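Local coordinates for DNA-binding protein reb1 (Schizosaccharomyces pombe, PDB 5EYB) that binds specific DNA sites, including the replication fork barrier of the ribosomal DNA spacer, and takes part in terminating transcription by RNA polymerase I, at residues Y123-Q128 / R163-F168; I251-V256 / Q267-F272; K332-Y337 / K347-D352. All coordinates share one frame; numbering follows the deposited sequence.

Interaction 1. Residues Y123-Q128 / R163-F168; sequences YQFCNQ and RAYNPF. With nucleotides of chain C.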
loop_
_atom_site.group_PDB
_atom_site.type_symbol
_atom_site.label_atom_id
_atom_site.label_comp_id
_atom_site.label_asym_id
_atom_site.label_seq_id
_atom_site.Cartn_x
_atom_site.Cartn_y
_atom_site.Cartn_z
ATOM N N TYR A 123 27.294 12.811 -7.109
ATOM C CA TYR A 123 26.775 13.783 -6.156
ATOM C C TYR A 123 26.550 15.124 -6.846
ATOM O O TYR A 123 25.490 15.734 -6.699
ATOM C CB TYR A 123 27.722 13.944 -4.966
ATOM C CG TYR A 123 27.185 14.866 -3.895
ATOM C CD1 TYR A 123 26.141 14.468 -3.068
ATOM C CD2 TYR A 123 27.719 16.136 -3.710
ATOM C CE1 TYR A 123 25.644 15.309 -2.087
ATOM C CE2 TYR A 123 27.230 16.983 -2.731
ATOM C CZ TYR A 123 26.192 16.564 -1.923
ATOM O OH TYR A 123 25.702 17.403 -0.949
ATOM N N GLN A 124 27.548 15.574 -7.604
ATOM C CA GLN A 124 27.432 16.812 -8.367
ATOM C C GLN A 124 26.265 16.752 -9.344
ATOM O O GLN A 124 25.581 17.750 -9.574
ATOM C CB GLN A 124 28.730 17.108 -9.121
ATOM C CG GLN A 124 29.811 17.747 -8.268
ATOM C CD GLN A 124 31.055 18.090 -9.065
ATOM O OE1 GLN A 124 31.533 17.288 -9.869
ATOM N NE2 GLN A 124 31.585 19.290 -8.849
ATOM N N PHE A 125 26.042 15.572 -9.915
ATOM C CA PHE A 125 24.930 15.361 -10.830
ATOM C C PHE A 125 23.587 15.604 -10.143
ATOM O O PHE A 125 22.724 16.293 -10.683
ATOM C CB PHE A 125 24.979 13.947 -11.409
ATOM C CG PHE A 125 23.811 13.611 -12.291
ATOM C CD1 PHE A 125 23.739 14.106 -13.584
ATOM C CD2 PHE A 125 22.790 12.798 -11.831
ATOM C CE1 PHE A 125 22.663 13.797 -14.399
ATOM C CE2 PHE A 125 21.712 12.485 -12.643
ATOM C CZ PHE A 125 21.649 12.986 -13.927
ATOM N N CYS A 126 23.423 15.044 -8.948
ATOM C CA CYS A 126 22.165 15.155 -8.217
ATOM C C CYS A 126 21.863 16.592 -7.802
ATOM O O CYS A 126 20.710 17.027 -7.851
ATOM C CB CYS A 126 22.187 14.254 -6.981
ATOM S SG CYS A 126 22.349 12.493 -7.339
ATOM N N ASN A 127 22.894 17.322 -7.390
ATOM C CA ASN A 127 22.719 18.704 -6.957
ATOM C C ASN A 127 22.311 19.619 -8.103
ATOM O O ASN A 127 21.494 20.520 -7.925
ATOM C CB ASN A 127 23.998 19.229 -6.302
ATOM C CG ASN A 127 24.231 18.639 -4.925
ATOM O OD1 ASN A 127 23.817 19.208 -3.912
ATOM N ND2 ASN A 127 24.889 17.486 -4.880
ATOM N N GLN A 128 22.880 19.384 -9.279
ATOM C CA GLN A 128 22.552 20.187 -10.451
ATOM C C GLN A 128 21.133 19.902 -10.938
ATOM O O GLN A 128 20.452 20.796 -11.439
ATOM C CB GLN A 128 23.560 19.935 -11.570
ATOM C CG GLN A 128 24.932 20.523 -11.296
ATOM C CD GLN A 128 24.891 22.028 -11.118
ATOM O OE1 GLN A 128 24.423 22.755 -11.992
ATOM N NE2 GLN A 128 25.378 22.502 -9.977
ATOM N N ARG A 163 13.724 11.783 -8.564
ATOM C CA ARG A 163 13.515 10.959 -7.384
ATOM C C ARG A 163 14.672 9.981 -7.201
ATOM O O ARG A 163 15.117 9.739 -6.079
ATOM C CB ARG A 163 12.185 10.207 -7.479
ATOM C CG ARG A 163 11.752 9.549 -6.180
ATOM C CD ARG A 163 10.270 9.197 -6.184
ATOM N NE ARG A 163 9.405 10.371 -6.064
ATOM C CZ ARG A 163 8.787 10.956 -7.088
ATOM N NH1 ARG A 163 8.935 10.480 -8.317
ATOM N NH2 ARG A 163 8.018 12.019 -6.884
ATOM N N ALA A 164 15.170 9.442 -8.309
ATOM C CA ALA A 164 16.227 8.434 -8.272
ATOM C C ALA A 164 17.597 9.058 -8.053
ATOM O O ALA A 164 18.500 8.414 -7.522
ATOM C CB ALA A 164 16.226 7.617 -9.555
ATOM N N TYR A 165 17.751 10.308 -8.476
ATOM C CA TYR A 165 19.015 11.020 -8.316
ATOM C C TYR A 165 18.807 12.318 -7.552
ATOM O O TYR A 165 18.496 13.354 -8.134
ATOM C CB TYR A 165 19.655 11.299 -9.677
ATOM C CG TYR A 165 19.979 10.044 -10.451
ATOM C CD1 TYR A 165 19.040 9.462 -11.291
ATOM C CD2 TYR A 165 21.221 9.436 -10.333
ATOM C CE1 TYR A 165 19.329 8.307 -11.994
ATOM C CE2 TYR A 165 21.521 8.283 -11.034
ATOM C CZ TYR A 165 20.571 7.723 -11.863
ATOM O OH TYR A 165 20.867 6.576 -12.563
ATOM N N ASN A 166 18.984 12.245 -6.238
ATOM C CA ASN A 166 18.777 13.386 -5.364
ATOM C C ASN A 166 19.958 13.557 -4.418
ATOM O O ASN A 166 20.666 12.592 -4.136
ATOM C CB ASN A 166 17.474 13.219 -4.577
ATOM C CG ASN A 166 17.467 11.968 -3.727
ATOM O OD1 ASN A 166 17.851 11.994 -2.557
ATOM N ND2 ASN A 166 17.029 10.858 -4.313
ATOM N N PRO A 167 20.182 14.791 -3.937
ATOM C CA PRO A 167 21.283 15.081 -3.011
ATOM C C PRO A 167 20.914 14.824 -1.552
ATOM O O PRO A 167 21.780 14.873 -0.679
ATOM C CB PRO A 167 21.540 16.567 -3.248
ATOM C CG PRO A 167 20.191 17.107 -3.575
ATOM C CD PRO A 167 19.489 16.022 -4.358
ATOM N N PHE A 168 19.638 14.557 -1.299
ATOM C CA PHE A 168 19.154 14.334 0.056
ATOM C C PHE A 168 19.478 12.920 0.521
ATOM O O PHE A 168 19.796 12.050 -0.288
ATOM C CB PHE A 168 17.649 14.589 0.131
ATOM C CG PHE A 168 17.213 15.843 -0.578
ATOM C CD1 PHE A 168 17.338 17.081 0.031
ATOM C CD2 PHE A 168 16.681 15.785 -1.858
ATOM C CE1 PHE A 168 16.940 18.239 -0.619
ATOM C CE2 PHE A 168 16.281 16.939 -2.514
ATOM C CZ PHE A 168 16.410 18.167 -1.893
ATOM P P DC C 16 9.119 6.117 -9.862
ATOM O OP1 DC C 16 9.781 5.398 -10.970
ATOM O OP2 DC C 16 9.669 7.404 -9.382
ATOM O "O5'" DC C 16 7.603 6.380 -10.270
ATOM C "C5'" DC C 16 6.754 5.296 -10.565
ATOM C "C4'" DC C 16 5.360 5.800 -10.855
ATOM O "O4'" DC C 16 4.782 6.330 -9.633
ATOM C "C3'" DC C 16 5.300 6.935 -11.886
ATOM O "O3'" DC C 16 4.290 6.691 -12.838
ATOM C "C2'" DC C 16 4.978 8.162 -11.050
ATOM C "C1'" DC C 16 4.171 7.563 -9.915
ATOM N N1 DC C 16 4.198 8.398 -8.701
ATOM C C2 DC C 16 3.017 8.978 -8.235
ATOM O O2 DC C 16 1.962 8.755 -8.838
ATOM N N3 DC C 16 3.063 9.758 -7.129
ATOM C C4 DC C 16 4.227 9.970 -6.510
ATOM N N4 DC C 16 4.226 10.746 -5.421
ATOM C C5 DC C 16 5.440 9.397 -6.981
ATOM C C6 DC C 16 5.381 8.634 -8.074
#
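Phe125 turns the edge of its ring toward the face of Tyr165, an offset edge-to-face pair with planes at 89° and centroids 5.4 Å apart. The touching atom is Phe125 CE2, 3.7 Å from Tyr165 CG. The next residue, Cys126, directs its CB toward the other segment; its SG, anti to the carbonyl carbon (chi1 -62°), lies at the edge of the Tyr165 ring and 3.8 Å from Tyr165 CB. The small cysteine suits a place where its CA and that of Asn166 are 4.8 Å apart. In this Myb-associated domain of Reb1 the contact sets helix 122-129 against the chain leaving helix 154-164, with helix 101-116 also touching both aromatic rings. Pro167, a compact ring in the loop after helix 154-164, offers CB to Asn127 OD1 at 3.5 Å. The Asn127 amide is anchored by its ND2, which donates to Tyr123 O at 2.6 Å from above the carbonyl plane and also lies over the centre of the Tyr123 ring. On the DNA side, the Arg163 guanidinium lays one face over C5 of DC16 of chain C, and its NH1 makes a weak 3.3 Å hydrogen bond to OP2 of that nucleotide.

Interaction 2. Residues I251-V256 / Q267-F272; sequences INWTLV and QCRYKF. With nucleotides of chain C; nucleotides of chain B.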
loop_
_atom_site.group_PDB
_atom_site.type_symbol
_atom_site.label_atom_id
_atom_site.label_comp_id
_atom_site.label_asym_id
_atom_site.label_seq_id
_atom_site.Cartn_x
_atom_site.Cartn_y
_atom_site.Cartn_z
ATOM N N ILE A 251 -13.743 9.983 -5.166
ATOM C CA ILE A 251 -13.437 9.989 -3.736
ATOM C C ILE A 251 -12.012 10.451 -3.430
ATOM O O ILE A 251 -11.043 9.797 -3.816
ATOM C CB ILE A 251 -13.637 8.591 -3.115
ATOM C CG1 ILE A 251 -15.005 8.022 -3.496
ATOM C CG2 ILE A 251 -13.482 8.653 -1.601
ATOM C CD1 ILE A 251 -15.233 6.599 -3.023
ATOM N N ASN A 252 -11.893 11.576 -2.728
ATOM C CA ASN A 252 -10.593 12.095 -2.310
ATOM C C ASN A 252 -10.233 11.593 -0.917
ATOM O O ASN A 252 -10.671 12.159 0.085
ATOM C CB ASN A 252 -10.586 13.626 -2.334
ATOM C CG ASN A 252 -9.216 14.216 -2.020
ATOM O OD1 ASN A 252 -8.779 14.228 -0.869
ATOM N ND2 ASN A 252 -8.539 14.717 -3.045
ATOM N N TRP A 253 -9.427 10.538 -0.856
ATOM C CA TRP A 253 -9.124 9.891 0.415
ATOM C C TRP A 253 -8.286 10.765 1.343
ATOM O O TRP A 253 -8.274 10.554 2.554
ATOM C CB TRP A 253 -8.423 8.554 0.177
ATOM C CG TRP A 253 -9.308 7.566 -0.506
ATOM C CD1 TRP A 253 -9.126 7.020 -1.742
ATOM C CD2 TRP A 253 -10.533 7.025 -0.002
ATOM N NE1 TRP A 253 -10.158 6.160 -2.034
ATOM C CE2 TRP A 253 -11.035 6.146 -0.982
ATOM C CE3 TRP A 253 -11.252 7.193 1.187
ATOM C CZ2 TRP A 253 -12.223 5.440 -0.811
ATOM C CZ3 TRP A 253 -12.430 6.491 1.355
ATOM C CH2 TRP A 253 -12.905 5.626 0.360
ATOM N N THR A 254 -7.594 11.749 0.781
ATOM C CA THR A 254 -6.826 12.678 1.601
ATOM C C THR A 254 -7.771 13.598 2.368
ATOM O O THR A 254 -7.571 13.861 3.554
ATOM C CB THR A 254 -5.851 13.520 0.758
ATOM O OG1 THR A 254 -4.916 12.656 0.102
ATOM C CG2 THR A 254 -5.089 14.486 1.644
ATOM N N LEU A 255 -8.811 14.077 1.691
ATOM C CA LEU A 255 -9.811 14.906 2.353
ATOM C C LEU A 255 -10.644 14.062 3.312
ATOM O O LEU A 255 -11.019 14.525 4.387
ATOM C CB LEU A 255 -10.716 15.598 1.333
ATOM C CG LEU A 255 -11.800 16.518 1.907
ATOM C CD1 LEU A 255 -11.180 17.677 2.678
ATOM C CD2 LEU A 255 -12.726 17.025 0.805
ATOM N N VAL A 256 -10.920 12.822 2.916
ATOM C CA VAL A 256 -11.680 11.887 3.740
ATOM C C VAL A 256 -11.014 11.670 5.096
ATOM O O VAL A 256 -11.673 11.710 6.137
ATOM C CB VAL A 256 -11.850 10.531 3.024
ATOM C CG1 VAL A 256 -12.052 9.401 4.026
ATOM C CG2 VAL A 256 -12.989 10.597 2.013
ATOM N N GLN A 267 -5.744 4.060 5.297
ATOM C CA GLN A 267 -6.559 3.313 6.246
ATOM C C GLN A 267 -8.038 3.474 5.921
ATOM O O GLN A 267 -8.806 2.513 5.986
ATOM C CB GLN A 267 -6.287 3.772 7.677
ATOM C CG GLN A 267 -4.997 3.243 8.267
ATOM C CD GLN A 267 -4.823 3.654 9.713
ATOM O OE1 GLN A 267 -4.930 4.832 10.052
ATOM N NE2 GLN A 267 -4.569 2.680 10.579
ATOM N N CYS A 268 -8.432 4.697 5.579
ATOM C CA CYS A 268 -9.814 4.979 5.215
ATOM C C CYS A 268 -10.160 4.281 3.913
ATOM O O CYS A 268 -11.211 3.654 3.789
ATOM C CB CYS A 268 -10.047 6.484 5.081
ATOM S SG CYS A 268 -9.886 7.418 6.620
ATOM N N ARG A 269 -9.260 4.404 2.944
ATOM C CA ARG A 269 -9.436 3.780 1.645
ATOM C C ARG A 269 -9.606 2.276 1.798
ATOM O O ARG A 269 -10.444 1.674 1.133
ATOM C CB ARG A 269 -8.246 4.091 0.735
ATOM C CG ARG A 269 -8.365 3.502 -0.661
ATOM C CD ARG A 269 -7.115 3.773 -1.484
ATOM N NE ARG A 269 -7.163 3.099 -2.779
ATOM C CZ ARG A 269 -6.778 1.843 -2.980
ATOM N NH1 ARG A 269 -6.311 1.119 -1.972
ATOM N NH2 ARG A 269 -6.860 1.308 -4.191
ATOM N N TYR A 270 -8.821 1.679 2.689
ATOM C CA TYR A 270 -8.879 0.240 2.907
ATOM C C TYR A 270 -10.161 -0.171 3.623
ATOM O O TYR A 270 -10.859 -1.082 3.177
ATOM C CB TYR A 270 -7.666 -0.239 3.703
ATOM C CG TYR A 270 -7.636 -1.738 3.883
ATOM C CD1 TYR A 270 -7.147 -2.568 2.880
ATOM C CD2 TYR A 270 -8.109 -2.327 5.048
ATOM C CE1 TYR A 270 -7.124 -3.943 3.036
ATOM C CE2 TYR A 270 -8.090 -3.703 5.214
ATOM C CZ TYR A 270 -7.597 -4.505 4.205
ATOM O OH TYR A 270 -7.576 -5.874 4.366
ATOM N N LYS A 271 -10.463 0.499 4.730
ATOM C CA LYS A 271 -11.649 0.184 5.524
ATOM C C LYS A 271 -12.930 0.311 4.710
ATOM O O LYS A 271 -13.826 -0.531 4.807
ATOM C CB LYS A 271 -11.728 1.090 6.754
ATOM C CG LYS A 271 -13.066 1.036 7.476
ATOM C CD LYS A 271 -13.346 -0.333 8.069
ATOM C CE LYS A 271 -12.384 -0.635 9.194
ATOM N NZ LYS A 271 -12.792 -1.835 9.966
ATOM N N PHE A 272 -13.010 1.364 3.904
ATOM C CA PHE A 272 -14.180 1.594 3.071
ATOM C C PHE A 272 -14.369 0.471 2.058
ATOM O O PHE A 272 -15.496 0.080 1.756
ATOM C CB PHE A 272 -14.069 2.935 2.350
ATOM C CG PHE A 272 -15.204 3.207 1.412
ATOM C CD1 PHE A 272 -16.390 3.742 1.879
ATOM C CD2 PHE A 272 -15.087 2.923 0.063
ATOM C CE1 PHE A 272 -17.438 3.992 1.017
ATOM C CE2 PHE A 272 -16.132 3.170 -0.802
ATOM C CZ PHE A 272 -17.308 3.705 -0.324
ATOM P P DA C 10 -8.413 -6.835 7.813
ATOM O OP1 DA C 10 -9.533 -6.931 8.773
ATOM O OP2 DA C 10 -8.688 -6.827 6.360
ATOM O "O5'" DA C 10 -7.559 -5.535 8.169
ATOM C "C5'" DA C 10 -7.005 -5.395 9.469
ATOM C "C4'" DA C 10 -5.707 -4.610 9.423
ATOM O "O4'" DA C 10 -4.722 -5.345 8.658
ATOM C "C3'" DA C 10 -5.812 -3.225 8.778
ATOM O "O3'" DA C 10 -5.399 -2.229 9.707
ATOM C "C2'" DA C 10 -4.880 -3.296 7.561
ATOM C "C1'" DA C 10 -3.947 -4.438 7.917
ATOM N N9 DA C 10 -3.418 -5.132 6.746
ATOM C C8 DA C 10 -4.138 -5.721 5.745
ATOM N N7 DA C 10 -3.397 -6.271 4.813
ATOM C C5 DA C 10 -2.100 -6.023 5.230
ATOM C C6 DA C 10 -0.847 -6.348 4.677
ATOM N N6 DA C 10 -0.701 -7.026 3.532
ATOM N N1 DA C 10 0.254 -5.950 5.348
ATOM C C2 DA C 10 0.105 -5.273 6.491
ATOM N N3 DA C 10 -1.018 -4.912 7.109
ATOM C C4 DA C 10 -2.095 -5.321 6.419
ATOM P P DT C 11 -5.209 -0.701 9.245
ATOM O OP1 DT C 11 -5.571 0.148 10.404
ATOM O OP2 DT C 11 -5.899 -0.484 7.953
ATOM O "O5'" DT C 11 -3.633 -0.585 9.013
ATOM C "C5'" DT C 11 -2.748 -1.042 10.030
ATOM C "C4'" DT C 11 -1.300 -0.895 9.607
ATOM O "O4'" DT C 11 -1.019 -1.788 8.504
ATOM C "C3'" DT C 11 -0.894 0.507 9.153
ATOM O "O3'" DT C 11 0.254 0.924 9.885
ATOM C "C2'" DT C 11 -0.600 0.344 7.655
ATOM C "C1'" DT C 11 -0.226 -1.126 7.554
ATOM N N1 DT C 11 -0.507 -1.736 6.216
ATOM C C2 DT C 11 0.542 -2.137 5.419
ATOM O O2 DT C 11 1.710 -2.012 5.737
ATOM N N3 DT C 11 0.174 -2.693 4.226
ATOM C C4 DT C 11 -1.112 -2.891 3.755
ATOM O O4 DT C 11 -1.339 -3.403 2.662
ATOM C C5 DT C 11 -2.165 -2.454 4.640
ATOM C C7 DT C 11 -3.601 -2.616 4.240
ATOM C C6 DT C 11 -1.816 -1.908 5.815
ATOM P P DG B 13 -7.463 12.115 -5.882
ATOM O OP1 DG B 13 -8.607 11.998 -6.810
ATOM O OP2 DG B 13 -7.697 12.181 -4.423
ATOM O "O5'" DG B 13 -6.433 10.920 -6.150
ATOM C "C5'" DG B 13 -5.800 10.810 -7.415
ATOM C "C4'" DG B 13 -4.829 9.645 -7.437
ATOM O "O4'" DG B 13 -3.598 10.028 -6.799
ATOM C "C3'" DG B 13 -5.305 8.389 -6.706
ATOM O "O3'" DG B 13 -5.619 7.386 -7.651
ATOM C "C2'" DG B 13 -4.113 7.977 -5.820
ATOM C "C1'" DG B 13 -2.981 8.869 -6.320
ATOM N N9 DG B 13 -2.035 9.251 -5.276
ATOM C C8 DG B 13 -2.244 10.158 -4.264
ATOM N N7 DG B 13 -1.219 10.298 -3.473
ATOM C C5 DG B 13 -0.266 9.429 -3.994
ATOM C C6 DG B 13 1.050 9.151 -3.555
ATOM O O6 DG B 13 1.655 9.631 -2.589
ATOM N N1 DG B 13 1.674 8.209 -4.362
ATOM C C2 DG B 13 1.104 7.609 -5.457
ATOM N N2 DG B 13 1.866 6.726 -6.108
ATOM N N3 DG B 13 -0.129 7.859 -5.882
ATOM C C4 DG B 13 -0.753 8.778 -5.104
#
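Trp253 is packed on both faces: Arg269 CB lies 3.7 Å from the centroid of its five-membered ring, 5° off the normal, a CH-pi contact, while Ile251 CG2 covers the opposite face. The arginine can serve as apolar cover because its chain is extended from CG to NE, laying methylenes across the indole; beyond them, NH2 forms a salt bridge with a DNA phosphate. Trp253 CH2 meets Phe272 CD2 at 3.5 Å, the ring planes inclined at 54°. Small Cys268 lets the helices close, its CB 3.7 Å from Val256 CG1. An alanine in place of Trp253 would probably open a gap between Ile251 and Arg269 and leave the arginine's methylenes freer to move. Against this tight grip, Ile251 CD1 and Phe272 CE2 meet loosely, tip to tip at 4.2 Å. Gln267, Tyr270 and Asn252 face DNA instead. The C7 methyl of DT11 of chain C lies over one Tyr270 face, offset toward the rim, and Gln267 NE2 donates to OP1 of that nucleotide at 2.7 Å. Asn252 OD1 caps helix 253-260 through Leu255 N, while its ND2 lies 3.0 Å from OP2 of DG13 of chain B. Such tryptophan-centred packing is as expected of the predicted Myb-type helix-turn-helix.

Interaction 3. Residues K332-Y337 / K347-D352; sequences KMIPSY and KSAIDD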
loop_
_atom_site.group_PDB
_atom_site.type_symbol
_atom_site.label_atom_id
_atom_site.label_comp_id
_atom_site.label_asym_id
_atom_site.label_seq_id
_atom_site.Cartn_x
_atom_site.Cartn_y
_atom_site.Cartn_z
ATOM N N LYS A 332 -29.988 2.704 10.317
ATOM C CA LYS A 332 -30.406 3.923 9.637
ATOM C C LYS A 332 -31.807 3.808 9.025
ATOM O O LYS A 332 -32.544 4.793 8.960
ATOM C CB LYS A 332 -29.386 4.286 8.552
ATOM C CG LYS A 332 -29.668 5.593 7.822
ATOM C CD LYS A 332 -28.668 5.824 6.694
ATOM C CE LYS A 332 -28.999 7.086 5.908
ATOM N NZ LYS A 332 -28.049 7.310 4.780
ATOM N N MET A 333 -32.175 2.607 8.587
ATOM C CA MET A 333 -33.429 2.418 7.860
ATOM C C MET A 333 -34.577 1.906 8.730
ATOM O O MET A 333 -35.732 2.274 8.510
ATOM C CB MET A 333 -33.220 1.463 6.682
ATOM C CG MET A 333 -32.244 1.983 5.638
ATOM S SD MET A 333 -32.586 3.686 5.145
ATOM C CE MET A 333 -31.184 4.018 4.080
ATOM N N ILE A 334 -34.267 1.056 9.706
ATOM C CA ILE A 334 -35.296 0.533 10.601
ATOM C C ILE A 334 -35.763 1.614 11.574
ATOM O O ILE A 334 -34.966 2.145 12.348
ATOM C CB ILE A 334 -34.798 -0.684 11.397
ATOM C CG1 ILE A 334 -34.410 -1.820 10.451
ATOM C CG2 ILE A 334 -35.861 -1.150 12.379
ATOM C CD1 ILE A 334 -33.757 -2.990 11.146
ATOM N N PRO A 335 -37.064 1.941 11.535
ATOM C CA PRO A 335 -37.639 3.013 12.356
ATOM C C PRO A 335 -37.498 2.768 13.857
ATOM O O PRO A 335 -37.559 3.714 14.640
ATOM C CB PRO A 335 -39.118 3.011 11.949
ATOM C CG PRO A 335 -39.145 2.368 10.610
ATOM C CD PRO A 335 -38.070 1.331 10.651
ATOM N N SER A 336 -37.308 1.512 14.245
ATOM C CA SER A 336 -37.210 1.147 15.653
ATOM C C SER A 336 -36.010 1.803 16.330
ATOM O O SER A 336 -36.056 2.111 17.521
ATOM C CB SER A 336 -37.127 -0.372 15.803
ATOM O OG SER A 336 -38.231 -1.002 15.176
ATOM N N TYR A 337 -34.942 2.028 15.567
ATOM C CA TYR A 337 -33.716 2.596 16.123
ATOM C C TYR A 337 -33.817 4.100 16.375
ATOM O O TYR A 337 -32.966 4.682 17.046
ATOM C CB TYR A 337 -32.531 2.296 15.206
ATOM C CG TYR A 337 -32.070 0.861 15.290
ATOM C CD1 TYR A 337 -31.192 0.451 16.285
ATOM C CD2 TYR A 337 -32.522 -0.088 14.384
ATOM C CE1 TYR A 337 -30.772 -0.865 16.372
ATOM C CE2 TYR A 337 -32.109 -1.405 14.463
ATOM C CZ TYR A 337 -31.234 -1.787 15.459
ATOM O OH TYR A 337 -30.818 -3.093 15.543
ATOM N N LYS A 347 -34.377 -5.437 19.633
ATOM C CA LYS A 347 -35.439 -6.393 19.938
ATOM C C LYS A 347 -36.717 -6.036 19.185
ATOM O O LYS A 347 -37.439 -6.917 18.724
ATOM C CB LYS A 347 -35.711 -6.445 21.445
ATOM N N SER A 348 -36.986 -4.741 19.061
ATOM C CA SER A 348 -38.151 -4.274 18.319
ATOM C C SER A 348 -37.981 -4.521 16.827
ATOM O O SER A 348 -38.936 -4.873 16.134
ATOM C CB SER A 348 -38.395 -2.786 18.576
ATOM O OG SER A 348 -39.450 -2.298 17.765
ATOM N N ALA A 349 -36.758 -4.330 16.339
ATOM C CA ALA A 349 -36.448 -4.521 14.928
ATOM C C ALA A 349 -36.657 -5.970 14.517
ATOM O O ALA A 349 -37.173 -6.249 13.435
ATOM C CB ALA A 349 -35.023 -4.090 14.633
ATOM N N ILE A 350 -36.249 -6.888 15.389
ATOM C CA ILE A 350 -36.405 -8.315 15.135
ATOM C C ILE A 350 -37.880 -8.697 15.089
ATOM O O ILE A 350 -38.323 -9.393 14.176
ATOM C CB ILE A 350 -35.697 -9.161 16.207
ATOM C CG1 ILE A 350 -34.197 -8.861 16.224
ATOM C CG2 ILE A 350 -35.931 -10.640 15.960
ATOM C CD1 ILE A 350 -33.465 -9.483 17.390
ATOM N N ASP A 351 -38.634 -8.231 16.080
ATOM C CA ASP A 351 -40.057 -8.531 16.178
ATOM C C ASP A 351 -40.837 -8.005 14.975
ATOM O O ASP A 351 -41.734 -8.680 14.469
ATOM C CB ASP A 351 -40.635 -7.954 17.474
ATOM C CG ASP A 351 -40.127 -8.673 18.713
ATOM O OD1 ASP A 351 -39.059 -9.315 18.638
ATOM O OD2 ASP A 351 -40.798 -8.595 19.765
ATOM N N ASP A 352 -40.494 -6.804 14.516
ATOM C CA ASP A 352 -41.159 -6.221 13.352
ATOM C C ASP A 352 -40.792 -6.974 12.076
ATOM O O ASP A 352 -41.589 -7.057 11.142
ATOM C CB ASP A 352 -40.806 -4.737 13.205
ATOM C CG ASP A 352 -41.461 -3.871 14.266
ATOM O OD1 ASP A 352 -42.484 -4.298 14.840
ATOM O OD2 ASP A 352 -40.954 -2.758 14.522
#
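Ser336 and Ser348 meet through their hydroxyls, joining the segment after helix 320-333 to helix 342-356 in an all-helical bundle at the C-terminal end of the chain, about 23 Å from the DNA at the nearest atom. From the Ser336 backbone, CB comes first, 3.6 Å from Ser348 OG and 3.9 Å from Ser348 CB. Beyond it, OG is anti to the carbonyl carbon (chi1 -56°), and this turn brings it to Ser348 OG at 3.1 Å in a hydrogen bond that either hydroxyl could donate. Serine suits both positions, since a short polar side chain lets the two segments draw close and gives each hydroxyl a partner. Asp352, one turn further along the same helix as Ser348, brings OD2 to 3.3 Å from Ser336 OG. The apolar half lies beside this polar pair. Ala349, a small residue where the backbones run close, sets its single methyl against the CG2 methyl of Ile334 at 3.8 Å, with CD1 close by. Helix 284-299 also packs on Ala349 through Leu291. Tyr337 approaches the same methyl obliquely, while its hydroxyl is hydrogen-bonded to Thr346; the touching ring atom is CE2, 4.0 Å from Ala349 CB.

The three contacts follow one another in series along a chain with helices but no strands, and none touches another. Interaction 1 belongs to the second Myb-associated domain and interaction 2 to the second Myb repeat; their centres lie 33 Å apart, yet both carry residues that meet nucleotides of chain C, so they read as successive footings on the same DNA. Interaction 2 also approaches the other strand, chain B, through Asn252. Interaction 3 stands off, its centre 30 Å from that of interaction 2 and 63 Å from that of interaction 1, on the opposite side of the chain's centre from interaction 1. Its nearest atom is about 23 Å from the nucleic acid, so it joins helices well away from the DNA.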